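Local coordinates for protein CCMAN5 (Cellulosimicrobium cellulans, PDB 2XSG) that hydrolyses alpha-mannosidic bonds as a calcium-containing family 92 glycosidase, and probably exposes mannose-6-phosphate on yeast-type glycans, at residues S523-A527 / G537-Q541; H526-E530 / R622-G627; L254-S258 / G330-G334; A140-S144 / N324-T328; P131-A136 / R148-P152. One frame throughout, in Å; residues are numbered along the deposited sequence.

Interaction 1 (S523-A527 / G537-Q541); sequences SADHA and GTLWQ
The capping box of Thr-538 and Gln-541 starts helix 539-542, and the chain at His-526 and Ala-527 packs against it in the catalytic domain. Gln-541 N donates to Thr-538 OG1 at 3.1 Å. Thr-538 N returns a bond to Gln-541 OE1, which it meets from above the amide plane. The threonine OG1 stands between the backbone N and the carbonyl carbon (chi1 72°). This suits the cap and leaves CG2 beside the backbone N, where it rests 3.4 Å from Ala-527 O.

A backbone bond ties the two segments: Trp-540 N gives to His-526 O over 3.0 Å, almost straight at 170° and in the carbonyl plane. The same oxygen lies at the indole edge, 3.2 Å from Trp-540 CD1. His-526 CB packs on that CD1 too, at 3.5 Å. Leu-539 goes to the imidazole: its CD1 sits over one face in a CH-pi contact, 4.2 Å from the His-526 ring centroid. Leu-539 CD1 also touches Ala-524 CB at 3.6 Å. A water joins Asp-525 O to Leu-539 N. Asp-525 OD1 accepts from Ala-527 N, so the loop bends in an Asx turn.

His-526 NE2 bonds to Thr-513 OG1. Leu-511 of strand 508-512 touches both His-526 and Trp-540, Met-570 of helix 560-570 meets Trp-540, and Tyr-623 of strand 618-623 packs on Thr-538.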
# COMPACT_ATOMS: atom_id res chain seq x y z
N SER A 523 -13.43 -32.69 -5.04
CA SER A 523 -14.70 -31.97 -4.99
C SER A 523 -14.53 -30.57 -4.38
O SER A 523 -13.87 -30.43 -3.35
CB SER A 523 -15.71 -32.80 -4.17
OG SER A 523 -16.82 -32.01 -3.78
N ALA A 524 -15.13 -29.56 -5.00
CA ALA A 524 -15.02 -28.18 -4.52
C ALA A 524 -16.11 -27.27 -5.09
O ALA A 524 -16.42 -27.36 -6.27
CB ALA A 524 -13.63 -27.62 -4.86
N ASP A 525 -16.72 -26.43 -4.24
CA ASP A 525 -17.56 -25.33 -4.71
C ASP A 525 -16.63 -24.20 -5.16
O ASP A 525 -15.93 -23.60 -4.34
CB ASP A 525 -18.49 -24.86 -3.57
CG ASP A 525 -19.34 -23.62 -3.94
OD1 ASP A 525 -19.31 -23.14 -5.07
OD2 ASP A 525 -20.05 -23.12 -3.06
N HIS A 526 -16.63 -23.91 -6.46
CA HIS A 526 -15.69 -22.94 -7.04
C HIS A 526 -15.98 -21.48 -6.63
O HIS A 526 -15.17 -20.57 -6.86
CB HIS A 526 -15.67 -23.08 -8.57
CG HIS A 526 -15.01 -24.34 -9.06
ND1 HIS A 526 -15.64 -25.57 -9.03
CD2 HIS A 526 -13.78 -24.55 -9.59
CE1 HIS A 526 -14.82 -26.49 -9.52
NE2 HIS A 526 -13.68 -25.90 -9.86
N ALA A 527 -17.15 -21.27 -6.02
CA ALA A 527 -17.55 -19.93 -5.59
C ALA A 527 -17.44 -19.74 -4.07
O ALA A 527 -17.72 -18.67 -3.55
CB ALA A 527 -18.96 -19.63 -6.07
N GLY A 537 -9.76 -16.09 -0.92
CA GLY A 537 -10.50 -16.11 -2.18
C GLY A 537 -11.10 -17.43 -2.58
O GLY A 537 -11.05 -18.42 -1.83
N THR A 538 -11.68 -17.45 -3.79
CA THR A 538 -12.40 -18.59 -4.32
C THR A 538 -11.66 -19.13 -5.53
O THR A 538 -10.80 -18.43 -6.10
CB THR A 538 -13.82 -18.19 -4.80
OG1 THR A 538 -13.70 -17.44 -6.01
CG2 THR A 538 -14.57 -17.37 -3.76
N LEU A 539 -12.01 -20.34 -5.95
CA LEU A 539 -11.44 -20.92 -7.17
C LEU A 539 -11.70 -20.07 -8.43
O LEU A 539 -10.79 -19.86 -9.22
CB LEU A 539 -11.87 -22.38 -7.35
CG LEU A 539 -11.25 -23.32 -6.31
CD1 LEU A 539 -12.08 -24.57 -6.13
CD2 LEU A 539 -9.80 -23.67 -6.63
N TRP A 540 -12.92 -19.55 -8.60
CA TRP A 540 -13.21 -18.63 -9.71
C TRP A 540 -12.27 -17.42 -9.73
O TRP A 540 -11.89 -16.95 -10.81
CB TRP A 540 -14.64 -18.13 -9.66
CG TRP A 540 -15.65 -19.02 -10.31
CD1 TRP A 540 -16.47 -19.90 -9.69
CD2 TRP A 540 -15.97 -19.08 -11.71
NE1 TRP A 540 -17.28 -20.52 -10.61
CE2 TRP A 540 -16.99 -20.03 -11.86
CE3 TRP A 540 -15.48 -18.43 -12.84
CZ2 TRP A 540 -17.55 -20.35 -13.10
CZ3 TRP A 540 -16.03 -18.74 -14.08
CH2 TRP A 540 -17.06 -19.70 -14.19
N GLN A 541 -11.92 -16.92 -8.55
CA GLN A 541 -11.07 -15.73 -8.43
C GLN A 541 -9.59 -16.09 -8.68
O GLN A 541 -8.89 -15.42 -9.44
CB GLN A 541 -11.28 -15.07 -7.05
CG GLN A 541 -12.70 -14.46 -6.90
CD GLN A 541 -13.13 -14.25 -5.45
OE1 GLN A 541 -12.36 -14.50 -4.51
NE2 GLN A 541 -14.38 -13.78 -5.26
O HOH W 1 -13.75 -21.97 -4.15

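Interaction 2 (H526-E530 / R622-G627); sequences HAKFE and RYIATG
Loop 526-530 passes the end of strand 618-623 without pairing to it; the nearest CA atoms, of Phe-529 and Gly-627, stay 7.7 Å apart. Side chains bridge the interval. The contact lies within the catalytic domain, close to the calcium held by Asn-588, Glu-589 and Asp-662; the side chain of Ala-625 is about 5 Å from that ion.

Tyr-623 carries the polar link. Its OH donates to Ala-527 O at 2.6 Å, in the carbonyl plane and on a lone pair, with a C=O...donor angle of 127°. The accepting oxygen lies at the edge of the phenol ring, in its plane. The hydroxyl is also 3.2 Å above the guanidinium plane of Arg-622, over its centre. That positive charge would tend to make the OH a stronger donor. Arg-622 runs extended from CG to NE beside the tyrosine, its CG lying over one ring face, and its NH2 forms a salt bridge with Glu-638 of strand 638-646. A phenylalanine in place of Tyr-623 would lack the hydroxyl, and would probably leave Ala-527 O without this donor and the guanidinium face without its polar cover.

Phe-529 packs its ring on the backbone of 624-627, and its CD1 lies 4.5 Å from Tyr-623 CD2. With CG anti to its backbone N (chi1 -170°), the ring reaches the backbone where the strand has given way to loop. CE1 comes 3.8 Å from Ile-624 O, and CE2 3.7 Å from Thr-626 C. Ala-625 O, which also accepts from Gln-536 NE2, lies at the ring edge, 3.7 Å from Phe-529 CZ.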
# COMPACT_ATOMS: atom_id res chain seq x y z
N HIS A 526 -16.63 -23.91 -6.46
CA HIS A 526 -15.69 -22.94 -7.04
C HIS A 526 -15.98 -21.48 -6.63
O HIS A 526 -15.17 -20.57 -6.86
CB HIS A 526 -15.67 -23.08 -8.57
CG HIS A 526 -15.01 -24.34 -9.06
ND1 HIS A 526 -15.64 -25.57 -9.03
CD2 HIS A 526 -13.78 -24.55 -9.59
CE1 HIS A 526 -14.82 -26.49 -9.52
NE2 HIS A 526 -13.68 -25.90 -9.86
N ALA A 527 -17.15 -21.27 -6.02
CA ALA A 527 -17.55 -19.93 -5.59
C ALA A 527 -17.44 -19.74 -4.07
O ALA A 527 -17.72 -18.67 -3.55
CB ALA A 527 -18.96 -19.63 -6.07
N LYS A 528 -17.03 -20.79 -3.36
CA LYS A 528 -16.93 -20.73 -1.91
C LYS A 528 -15.62 -20.09 -1.47
O LYS A 528 -14.56 -20.55 -1.86
CB LYS A 528 -17.05 -22.13 -1.28
CG LYS A 528 -16.81 -22.10 0.23
CD LYS A 528 -17.19 -23.38 0.92
CE LYS A 528 -16.93 -23.23 2.42
NZ LYS A 528 -16.81 -24.58 3.07
N PHE A 529 -15.72 -19.05 -0.64
CA PHE A 529 -14.55 -18.37 -0.08
C PHE A 529 -13.69 -19.34 0.74
O PHE A 529 -14.19 -20.05 1.62
CB PHE A 529 -15.01 -17.17 0.77
CG PHE A 529 -13.91 -16.24 1.21
CD1 PHE A 529 -13.38 -15.30 0.34
CD2 PHE A 529 -13.45 -16.27 2.53
CE1 PHE A 529 -12.37 -14.39 0.77
CE2 PHE A 529 -12.44 -15.38 2.97
CZ PHE A 529 -11.91 -14.45 2.08
N GLU A 530 -12.41 -19.38 0.41
CA GLU A 530 -11.41 -20.22 1.09
C GLU A 530 -11.64 -21.74 1.07
O GLU A 530 -11.18 -22.46 1.95
CB GLU A 530 -11.11 -19.67 2.49
CG GLU A 530 -10.44 -18.31 2.40
CD GLU A 530 -9.97 -17.76 3.73
OE1 GLU A 530 -10.66 -18.00 4.74
OE2 GLU A 530 -8.92 -17.06 3.75
N ARG A 622 -20.59 -9.29 -3.70
CA ARG A 622 -20.87 -10.55 -3.02
C ARG A 622 -19.83 -10.87 -1.95
O ARG A 622 -20.15 -11.41 -0.89
CB ARG A 622 -20.96 -11.71 -4.04
CG ARG A 622 -21.10 -13.09 -3.38
CD ARG A 622 -21.34 -14.23 -4.37
NE ARG A 622 -21.31 -15.53 -3.69
CZ ARG A 622 -21.44 -16.72 -4.28
NH1 ARG A 622 -21.66 -16.82 -5.59
NH2 ARG A 622 -21.38 -17.82 -3.55
N TYR A 623 -18.57 -10.51 -2.22
CA TYR A 623 -17.49 -10.93 -1.34
C TYR A 623 -16.82 -9.81 -0.52
O TYR A 623 -16.62 -8.70 -1.01
CB TYR A 623 -16.42 -11.67 -2.15
CG TYR A 623 -16.92 -12.94 -2.83
CD1 TYR A 623 -17.33 -12.92 -4.16
CD2 TYR A 623 -16.93 -14.16 -2.16
CE1 TYR A 623 -17.76 -14.08 -4.80
CE2 TYR A 623 -17.38 -15.32 -2.78
CZ TYR A 623 -17.79 -15.28 -4.10
OH TYR A 623 -18.22 -16.42 -4.74
N ILE A 624 -16.50 -10.14 0.73
CA ILE A 624 -15.61 -9.32 1.58
C ILE A 624 -14.22 -9.95 1.53
O ILE A 624 -14.02 -10.93 0.80
CB ILE A 624 -16.14 -9.17 3.05
CG1 ILE A 624 -16.58 -10.52 3.63
CG2 ILE A 624 -17.30 -8.15 3.10
CD1 ILE A 624 -16.93 -10.49 5.12
N ALA A 625 -13.25 -9.40 2.25
CA ALA A 625 -11.86 -9.82 2.12
C ALA A 625 -11.45 -10.86 3.16
O ALA A 625 -10.32 -11.33 3.14
CB ALA A 625 -10.92 -8.62 2.16
N THR A 626 -12.37 -11.20 4.06
CA THR A 626 -12.10 -12.14 5.14
C THR A 626 -13.41 -12.86 5.49
O THR A 626 -14.47 -12.53 4.95
CB THR A 626 -11.46 -11.44 6.37
OG1 THR A 626 -10.96 -12.43 7.26
CG2 THR A 626 -12.48 -10.53 7.11
N GLY A 627 -13.34 -13.86 6.36
CA GLY A 627 -14.50 -14.69 6.70
C GLY A 627 -15.76 -13.91 7.07
O GLY A 627 -16.84 -14.14 6.53

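Interaction 3 (L254-S258 / G330-G334); sequences LSPVS and GTYRG
Pro-256 and Val-257 meet the short strand 331-333 just where strand 248-255 of the large antiparallel sheet ends in an ST turn. Strand 331-333 pairs with 339-341, so the contact sets the end of the large sheet against a small two-stranded one.

The hydrogen bonds across the contact all come from Arg-333. Its NE donates to Pro-256 O at 2.7 Å, with an angle of 159° at the hydrogen, and arrives nearly along the C=O axis. The oxygen lies in the guanidinium plane. NH2 adds a weak bond to the same oxygen at 3.1 Å. The arginine chain bends at chi3 (43°), which folds the guanidinium back beside this carbonyl.

Within segment 254-258, Ser-255 OG accepts from Val-257 N at 3.0 Å and closes the ST turn. Ser-258 OG then caps helix 259-270 by accepting from Gln-261 N.

Packing falls to Val-257. Its side chain meets that of Thr-331 at about a right angle, CG2 being 3.8 Å from Thr-331 OG1; that hydroxyl is bonded to Ser-327 OG. Val-339 of the partner strand touches both residues. The valine CG2 also lies 4.0 Å from Tyr-332 C.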
# COMPACT_ATOMS: atom_id res chain seq x y z
N LEU A 254 13.81 10.01 12.79
CA LEU A 254 14.01 8.55 12.79
C LEU A 254 15.12 8.12 11.84
O LEU A 254 15.30 8.67 10.76
CB LEU A 254 12.71 7.82 12.37
CG LEU A 254 11.43 8.15 13.15
CD1 LEU A 254 10.13 7.70 12.46
CD2 LEU A 254 11.54 7.52 14.55
N SER A 255 15.85 7.08 12.23
CA SER A 255 16.90 6.53 11.37
C SER A 255 17.00 5.04 11.61
O SER A 255 17.01 4.61 12.77
CB SER A 255 18.26 7.18 11.65
OG SER A 255 19.31 6.57 10.91
N PRO A 256 17.06 4.24 10.53
CA PRO A 256 17.33 2.82 10.65
C PRO A 256 18.78 2.54 11.00
O PRO A 256 19.14 1.37 11.28
CB PRO A 256 17.00 2.29 9.25
CG PRO A 256 16.20 3.40 8.57
CD PRO A 256 16.82 4.63 9.14
N VAL A 257 19.62 3.58 11.01
CA VAL A 257 21.07 3.41 11.14
C VAL A 257 21.59 3.60 12.57
O VAL A 257 22.30 2.73 13.10
CB VAL A 257 21.81 4.34 10.16
CG1 VAL A 257 23.31 4.40 10.43
CG2 VAL A 257 21.53 3.91 8.71
N SER A 258 21.28 4.74 13.18
CA SER A 258 21.77 5.03 14.53
C SER A 258 21.17 6.28 15.07
O SER A 258 20.53 7.06 14.33
CB SER A 258 23.31 5.14 14.56
OG SER A 258 23.78 6.35 13.96
N GLY A 330 23.36 8.94 2.78
CA GLY A 330 23.30 7.91 1.74
C GLY A 330 23.58 6.49 2.20
O GLY A 330 24.04 5.67 1.41
N THR A 331 23.30 6.19 3.47
CA THR A 331 23.47 4.85 4.02
C THR A 331 22.14 4.21 4.44
O THR A 331 21.15 4.90 4.64
CB THR A 331 24.45 4.83 5.22
OG1 THR A 331 23.90 5.57 6.31
CG2 THR A 331 25.81 5.41 4.84
N TYR A 332 22.14 2.89 4.60
CA TYR A 332 20.97 2.15 5.04
C TYR A 332 21.43 0.99 5.94
O TYR A 332 22.62 0.69 6.00
CB TYR A 332 20.18 1.65 3.81
CG TYR A 332 20.75 0.43 3.12
CD1 TYR A 332 21.73 0.54 2.12
CD2 TYR A 332 20.32 -0.85 3.47
CE1 TYR A 332 22.26 -0.62 1.48
CE2 TYR A 332 20.82 -1.99 2.84
CZ TYR A 332 21.80 -1.87 1.85
OH TYR A 332 22.29 -3.04 1.26
N ARG A 333 20.51 0.36 6.66
CA ARG A 333 20.90 -0.81 7.43
C ARG A 333 20.40 -2.07 6.77
O ARG A 333 19.23 -2.17 6.40
CB ARG A 333 20.43 -0.76 8.89
CG ARG A 333 20.78 -2.07 9.64
CD ARG A 333 20.63 -1.97 11.13
NE ARG A 333 19.41 -1.27 11.45
CZ ARG A 333 18.22 -1.83 11.63
NH1 ARG A 333 18.05 -3.15 11.55
NH2 ARG A 333 17.19 -1.03 11.88
N GLY A 334 21.29 -3.04 6.62
CA GLY A 334 20.98 -4.28 5.94
C GLY A 334 20.47 -5.31 6.91
O GLY A 334 20.66 -5.18 8.12

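Interaction 4 (A140-S144 / N324-T328); sequences AATRS and NATST
Arg-143 reaches across to Thr-326 and Thr-328. From CB the chain leaves with CG anti to the carbonyl carbon (chi1 -58°) and stays extended as far as NE. CD passes 3.9 Å from Thr-326 O. NE then donates to that oxygen at 2.7 Å, in its carbonyl plane. NH1 donates to it as well, at 2.8 Å, but from above the carbonyl plane. The grip is side-on: two nitrogens hold one oxygen, which lies in the guanidinium plane.

The arginine stands in the turn of the beta hairpin formed by strands 133-140 and 144-150, where Ala-141 N bonds to Ser-144 O. It thus ties the N-terminal sheet domain to a loop of the catalytic domain.

CZ and its nitrogens lie between two methyl groups. Thr-142 CG2 is 3.9 Å above one face of the guanidinium, and Thr-328 CG2 is 3.6 Å above the opposite face, both offset toward the rim. NH1 also gives a weak bond to a water that accepts from Asn-324 ND2 at 3.0 Å. The asparagine amide is turned 74° from the guanidinium, and its OD1 accepts from Thr-326 N in an Asx turn. At the tip, NH2 forms a salt bridge with Glu-269 of helix 259-270.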
# COMPACT_ATOMS: atom_id res chain seq x y z
N ALA A 140 5.31 16.86 8.86
CA ALA A 140 6.37 15.88 8.62
C ALA A 140 7.29 16.24 7.47
O ALA A 140 6.85 16.81 6.48
CB ALA A 140 5.75 14.49 8.34
N ALA A 141 8.57 15.88 7.63
CA ALA A 141 9.49 15.74 6.51
C ALA A 141 9.74 14.25 6.35
O ALA A 141 9.18 13.47 7.12
CB ALA A 141 10.79 16.49 6.77
N THR A 142 10.58 13.87 5.38
CA THR A 142 10.88 12.46 5.06
C THR A 142 11.16 11.64 6.32
O THR A 142 10.55 10.56 6.52
CB THR A 142 12.10 12.34 4.08
OG1 THR A 142 11.85 13.12 2.91
CG2 THR A 142 12.37 10.90 3.66
N ARG A 143 12.05 12.14 7.17
CA ARG A 143 12.53 11.38 8.33
C ARG A 143 12.05 11.96 9.66
O ARG A 143 12.34 11.39 10.71
CB ARG A 143 14.06 11.28 8.32
CG ARG A 143 14.65 10.63 7.07
CD ARG A 143 16.16 10.86 6.90
NE ARG A 143 16.58 10.34 5.59
CZ ARG A 143 16.45 10.97 4.43
NH1 ARG A 143 16.84 10.36 3.32
NH2 ARG A 143 15.95 12.21 4.38
N SER A 144 11.32 13.09 9.61
CA SER A 144 11.06 13.86 10.82
C SER A 144 9.60 14.19 11.05
O SER A 144 8.84 14.40 10.10
CB SER A 144 11.82 15.19 10.80
OG SER A 144 13.21 15.01 10.65
N ASN A 324 11.11 5.55 2.31
CA ASN A 324 12.53 5.93 2.25
C ASN A 324 13.20 5.41 3.53
O ASN A 324 12.89 5.87 4.63
CB ASN A 324 12.65 7.45 2.10
CG ASN A 324 14.07 7.93 1.82
OD1 ASN A 324 15.06 7.32 2.26
ND2 ASN A 324 14.18 9.06 1.13
N ALA A 325 14.07 4.41 3.37
CA ALA A 325 14.85 3.83 4.48
C ALA A 325 16.34 4.20 4.41
O ALA A 325 17.19 3.49 4.95
CB ALA A 325 14.69 2.32 4.49
N THR A 326 16.63 5.34 3.79
CA THR A 326 18.00 5.87 3.59
C THR A 326 18.26 7.10 4.45
O THR A 326 17.39 7.97 4.58
CB THR A 326 18.22 6.24 2.09
OG1 THR A 326 17.89 5.11 1.27
CG2 THR A 326 19.67 6.68 1.78
N SER A 327 19.46 7.19 5.00
CA SER A 327 19.90 8.36 5.76
C SER A 327 20.25 9.51 4.83
O SER A 327 20.37 9.32 3.62
CB SER A 327 21.13 8.00 6.59
OG SER A 327 22.28 7.79 5.78
N THR A 328 20.43 10.71 5.40
CA THR A 328 20.88 11.88 4.62
C THR A 328 22.33 11.73 4.16
O THR A 328 22.80 12.47 3.29
CB THR A 328 20.66 13.22 5.36
OG1 THR A 328 21.39 13.22 6.60
CG2 THR A 328 19.18 13.44 5.65
O HOH W 2 16.90 10.01 0.37

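Interaction 5 (P131-A136 / R148-P152); sequences PGTIEA and RYAFP
Glu-135 O takes the shortest bond of this contact, from Ala-150 N at 2.9 Å and 164°. The CA-H of Tyr-149 also points at this oxygen, with CA 3.3 Å away. In return Glu-135 N donates to Ala-150 O at 3.0 Å, and the CA-H of Ile-134 approaches that same acceptor.

Side chains fill both faces. Those of Ile-134 and Phe-151 run alongside each other in the same direction. The CG2 methyl of Ile-134 stands over the centre of the phenyl ring in a CH-pi contact, 4.2 Å from the centroid and 8° off the normal. Its CD1 touches Phe-151 CE2 at 3.9 Å. With CG1 anti to the carbonyl carbon (chi1 -57°), CG1 and CG2 both come to the phenylalanine.

Strands 133-140 and 144-150 form a beta hairpin in the N-terminal domain. Glu-135 and Ala-150 are an antiparallel hydrogen-bonded pair, Ala-136 and Tyr-149 a non-hydrogen-bonded one. Ala-136 CB rests 3.5 Å from Tyr-149 CE2. On the other face Glu-135 CB lies 4.0 Å from Ala-150 CB. Pro-83 of strand 80-84 packs on Ile-134, Tyr-149 and Phe-151. An alanine at Ile-134 would lack the CG2 and CD1 methyls, and would probably leave a gap over the phenyl face and let the ring turn more freely.

Where the chain turns its corner, a CB on Gly-132 would clash with Pro-152 CG and press on Pro-131 O. The proline CD lies 3.5 Å from Thr-133 O.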
# COMPACT_ATOMS: atom_id res chain seq x y z
N PRO A 131 -10.67 22.74 31.97
CA PRO A 131 -10.98 23.91 31.14
C PRO A 131 -9.93 24.19 30.08
O PRO A 131 -8.73 24.01 30.32
CB PRO A 131 -11.01 25.07 32.15
CG PRO A 131 -10.63 24.50 33.48
CD PRO A 131 -10.94 23.04 33.39
N GLY A 132 -10.39 24.60 28.90
CA GLY A 132 -9.49 25.07 27.86
C GLY A 132 -9.08 24.04 26.82
O GLY A 132 -9.48 22.87 26.88
N THR A 133 -8.25 24.47 25.88
CA THR A 133 -7.92 23.67 24.71
C THR A 133 -6.42 23.56 24.50
O THR A 133 -5.71 24.56 24.61
CB THR A 133 -8.67 24.24 23.47
OG1 THR A 133 -10.08 24.04 23.67
CG2 THR A 133 -8.27 23.54 22.18
N ILE A 134 -5.94 22.35 24.25
CA ILE A 134 -4.58 22.17 23.80
C ILE A 134 -4.63 22.11 22.27
O ILE A 134 -5.13 21.14 21.68
CB ILE A 134 -3.92 20.88 24.35
CG1 ILE A 134 -3.92 20.86 25.90
CG2 ILE A 134 -2.50 20.74 23.81
CD1 ILE A 134 -3.60 19.48 26.49
N GLU A 135 -4.14 23.17 21.63
CA GLU A 135 -4.14 23.24 20.17
C GLU A 135 -2.90 22.50 19.70
O GLU A 135 -1.80 22.86 20.07
CB GLU A 135 -4.12 24.70 19.67
CG GLU A 135 -5.37 25.54 20.06
CD GLU A 135 -6.62 25.24 19.23
OE1 GLU A 135 -6.62 24.32 18.37
OE2 GLU A 135 -7.64 25.94 19.44
N ALA A 136 -3.10 21.44 18.94
CA ALA A 136 -2.00 20.61 18.49
C ALA A 136 -1.84 20.73 16.98
O ALA A 136 -2.80 20.57 16.23
CB ALA A 136 -2.23 19.18 18.88
N ARG A 148 3.90 21.47 17.15
CA ARG A 148 3.66 22.76 17.82
C ARG A 148 2.37 22.71 18.64
O ARG A 148 1.28 22.46 18.09
CB ARG A 148 3.59 23.91 16.80
CG ARG A 148 3.46 25.28 17.44
CD ARG A 148 3.61 26.38 16.42
NE ARG A 148 2.64 26.24 15.32
CZ ARG A 148 2.80 26.83 14.14
NH1 ARG A 148 3.88 27.58 13.91
NH2 ARG A 148 1.88 26.68 13.19
N TYR A 149 2.49 22.96 19.95
CA TYR A 149 1.36 22.90 20.89
C TYR A 149 1.11 24.24 21.55
O TYR A 149 2.06 24.94 21.95
CB TYR A 149 1.63 21.86 21.99
CG TYR A 149 1.74 20.46 21.48
CD1 TYR A 149 2.99 19.86 21.32
CD2 TYR A 149 0.60 19.73 21.16
CE1 TYR A 149 3.10 18.56 20.84
CE2 TYR A 149 0.70 18.43 20.67
CZ TYR A 149 1.95 17.86 20.51
OH TYR A 149 2.07 16.58 20.03
N ALA A 150 -0.16 24.61 21.68
CA ALA A 150 -0.55 25.77 22.49
C ALA A 150 -1.41 25.33 23.67
O ALA A 150 -2.52 24.87 23.47
CB ALA A 150 -1.31 26.81 21.63
N PHE A 151 -0.90 25.50 24.89
CA PHE A 151 -1.62 25.09 26.11
C PHE A 151 -2.38 26.28 26.72
O PHE A 151 -1.97 27.41 26.51
CB PHE A 151 -0.63 24.57 27.15
CG PHE A 151 -0.08 23.21 26.83
CD1 PHE A 151 0.89 23.05 25.84
CD2 PHE A 151 -0.50 22.09 27.55
CE1 PHE A 151 1.42 21.78 25.56
CE2 PHE A 151 0.02 20.83 27.28
CZ PHE A 151 0.98 20.67 26.28
N PRO A 152 -3.46 26.02 27.48
CA PRO A 152 -4.15 27.20 28.05
C PRO A 152 -3.24 28.01 28.97
O PRO A 152 -2.39 27.45 29.67
CB PRO A 152 -5.32 26.58 28.83
CG PRO A 152 -5.56 25.22 28.17
CD PRO A 152 -4.18 24.76 27.76

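In the fold
Four of the contacts form two touching pairs, and interaction 5 stands apart. Interactions 1 and 2 share His-526 and Ala-527 and touch directly; Gly-537 O and Glu-530 N are 2.8 Å apart, probably hydrogen-bonded. Interaction 2 is nearer the calcium site, through Ala-625; the side chain of Thr-538 in interaction 1 is about 14 Å from the ion. The Thr-626 side chain is about 7 Å from a bound bis-tris propane molecule. Interactions 3 and 4 have centres about 10 Å apart and also touch, through a probable bond between Leu-254 N and Arg-143 O of 2.9 Å. Interaction 5 lies farther out on the hairpin whose turn enters interaction 4, with centres about 28 Å apart. The centres of interactions 2 and 4 are about 39 Å apart.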